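PDB 4GL3: putative glucoamylase from Bacteroides uniformis, which probably releases glucose from alpha-glucans by hydrolysing their glycosidic bonds. Local coordinates for residues S255-D260 and Q381-V386. Sequence-based numbering, arbitrary orientation. Where two conformers were deposited one is given.
Sequences SYMGLD and QGPIIV
Met257, a selenomethionine in the crystal, reaches from the loop 255-260 onto one flank of the helix 378-393, where Gly382, Pro383 and Val386 receive it. It is the one residue of 255-260 that touches 381-386, and its chain bends at chi2 and chi3 to bring SE and CE over Pro383. Two conformers of Met257 were deposited, and the distances here are those of one. Gly382 comes first: its carbonyl O lies 3.6 Å from Met257 CE, a van der Waals approach, while the same oxygen accepts the helical hydrogen bond from Val386 N. Pro383 follows, at the kink where its nitrogen has no hydrogen to give to the preceding turn. Met257 CE sits 3.5 Å from Pro383 CA, and Met257 SE passes 3.9 Å from Pro383 CB, so the methyl end and SE press on the backbone and the start of the ring together. One turn on from Gly382, Val386 points its CB at the loop. Val386 CB is 3.6 Å from Met257 CE, and the two side chains run nearly perpendicular. With CG1 anti to its own backbone N (chi1 172°), Val386 turns that branch toward the base of the Met257 chain. The resulting 3.2 Å separation of Val386 CG1 and Met257 CG is tighter than normal packing, but doubtful given the second conformer. Phe59 and Met62 of helix 54-69 also touch Met257, in a buried region close to the centre of the chain; the fold is probably an (alpha/alpha)6 barrel, as in other six-hairpin glycosidases. The Met257 backbone O accepts a hydrogen bond from Asn390 ND2, further along the same helix. Between the two segments themselves no hydrogen bond forms: with selenium standing in for sulfur, the contact rests on dispersion and the burial of apolar groups.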
loop_
_atom_site.group_PDB
_atom_site.type_symbol
_atom_site.label_atom_id
_atom_site.label_comp_id
_atom_site.label_asym_id
_atom_site.label_seq_id
_atom_site.Cartn_x
_atom_site.Cartn_y
_atom_site.Cartn_z
ATOM N N SER A 255 -4.120 -1.840 -1.498
ATOM C CA SER A 255 -5.544 -1.523 -1.406
ATOM C C SER A 255 -6.201 -2.096 -0.146
ATOM O O SER A 255 -7.302 -1.669 0.182
ATOM C CB SER A 255 -6.315 -2.049 -2.670
ATOM O OG SER A 255 -5.935 -1.376 -3.876
ATOM N N TYR A 256 -5.509 -2.996 0.573
ATOM C CA TYR A 256 -6.082 -3.785 1.686
ATOM C C TYR A 256 -5.466 -3.419 3.037
ATOM O O TYR A 256 -5.452 -4.174 4.028
ATOM C CB TYR A 256 -5.969 -5.279 1.379
ATOM C CG TYR A 256 -6.529 -5.533 0.012
ATOM C CD1 TYR A 256 -7.908 -5.437 -0.224
ATOM C CD2 TYR A 256 -5.694 -5.765 -1.076
ATOM C CE1 TYR A 256 -8.444 -5.628 -1.494
ATOM C CE2 TYR A 256 -6.211 -5.940 -2.355
ATOM C CZ TYR A 256 -7.579 -5.848 -2.567
ATOM O OH TYR A 256 -8.084 -6.007 -3.834
HETATM N N MSE A 257 -4.966 -2.218 3.063
HETATM C CA MSE A 257 -4.461 -1.583 4.267
HETATM C C MSE A 257 -5.650 -1.032 5.070
HETATM O O MSE A 257 -5.766 -1.226 6.280
HETATM C CB MSE A 257 -3.521 -0.453 3.843
HETATM C CG MSE A 257 -2.322 -0.428 4.639
HETATM SE SE MSE A 257 -0.760 -1.238 3.838
HETATM C CE MSE A 257 0.290 0.334 4.432
ATOM N N GLY A 258 -6.562 -0.357 4.360
ATOM C CA GLY A 258 -7.841 0.102 4.968
ATOM C C GLY A 258 -9.039 -0.793 4.638
ATOM O O GLY A 258 -9.890 -1.085 5.487
ATOM N N LEU A 259 -9.114 -1.216 3.389
ATOM C CA LEU A 259 -10.146 -2.134 2.931
ATOM C C LEU A 259 -9.843 -3.534 3.515
ATOM O O LEU A 259 -8.831 -4.172 3.178
ATOM C CB LEU A 259 -10.154 -2.131 1.402
ATOM C CG LEU A 259 -11.209 -2.858 0.626
ATOM C CD1 LEU A 259 -12.569 -2.253 0.918
ATOM C CD2 LEU A 259 -10.909 -2.740 -0.877
ATOM N N ASP A 260 -10.695 -3.973 4.432
ATOM C CA ASP A 260 -10.566 -5.266 5.069
ATOM C C ASP A 260 -11.113 -6.359 4.135
ATOM O O ASP A 260 -12.321 -6.436 3.907
ATOM C CB ASP A 260 -11.352 -5.250 6.406
ATOM C CG ASP A 260 -11.093 -6.465 7.298
ATOM O OD1 ASP A 260 -10.525 -7.482 6.854
ATOM O OD2 ASP A 260 -11.498 -6.388 8.484
ATOM N N GLN A 381 8.200 -0.327 3.323
ATOM C CA GLN A 381 8.183 -0.177 4.778
ATOM C C GLN A 381 6.776 0.061 5.355
ATOM O O GLN A 381 6.432 -0.456 6.411
ATOM C CB GLN A 381 9.133 0.942 5.227
ATOM C CG GLN A 381 10.623 0.677 4.965
ATOM C CD GLN A 381 11.138 -0.675 5.465
ATOM O OE1 GLN A 381 10.960 -1.730 4.818
ATOM N NE2 GLN A 381 11.892 -0.634 6.509
ATOM N N GLY A 382 5.953 0.841 4.656
ATOM C CA GLY A 382 4.651 1.172 5.160
ATOM C C GLY A 382 3.789 -0.037 5.477
ATOM O O GLY A 382 3.206 -0.118 6.576
ATOM N N PRO A 383 3.675 -0.963 4.510
ATOM C CA PRO A 383 2.802 -2.133 4.732
ATOM C C PRO A 383 3.279 -3.051 5.854
ATOM O O PRO A 383 2.453 -3.730 6.468
ATOM C CB PRO A 383 2.794 -2.858 3.356
ATOM C CG PRO A 383 3.125 -1.765 2.347
ATOM C CD PRO A 383 4.100 -0.852 3.086
ATOM N N ILE A 384 4.574 -3.069 6.128
ATOM C CA ILE A 384 5.085 -3.882 7.217
ATOM C C ILE A 384 4.486 -3.386 8.521
ATOM O O ILE A 384 3.965 -4.202 9.286
ATOM C CB ILE A 384 6.622 -3.885 7.285
ATOM C CG1 ILE A 384 7.207 -4.567 6.044
ATOM C CG2 ILE A 384 7.107 -4.561 8.574
ATOM C CD1 ILE A 384 8.730 -4.358 5.899
ATOM N N ILE A 385 4.503 -2.072 8.755
ATOM C CA ILE A 385 3.987 -1.512 10.018
ATOM C C ILE A 385 2.490 -1.768 10.089
ATOM O O ILE A 385 1.962 -2.253 11.091
ATOM C CB ILE A 385 4.200 0.025 10.158
ATOM C CG1 ILE A 385 5.656 0.410 10.109
ATOM C CG2 ILE A 385 3.623 0.537 11.497
ATOM C CD1 ILE A 385 5.892 1.892 9.845
ATOM N N VAL A 386 1.786 -1.406 9.018
ATOM C CA VAL A 386 0.334 -1.357 9.046
ATOM C C VAL A 386 -0.320 -2.724 9.007
ATOM O O VAL A 386 -1.315 -2.942 9.672
ATOM C CB VAL A 386 -0.221 -0.437 7.895
ATOM C CG1 VAL A 386 -1.743 -0.543 7.817
ATOM C CG2 VAL A 386 0.200 1.003 8.133
#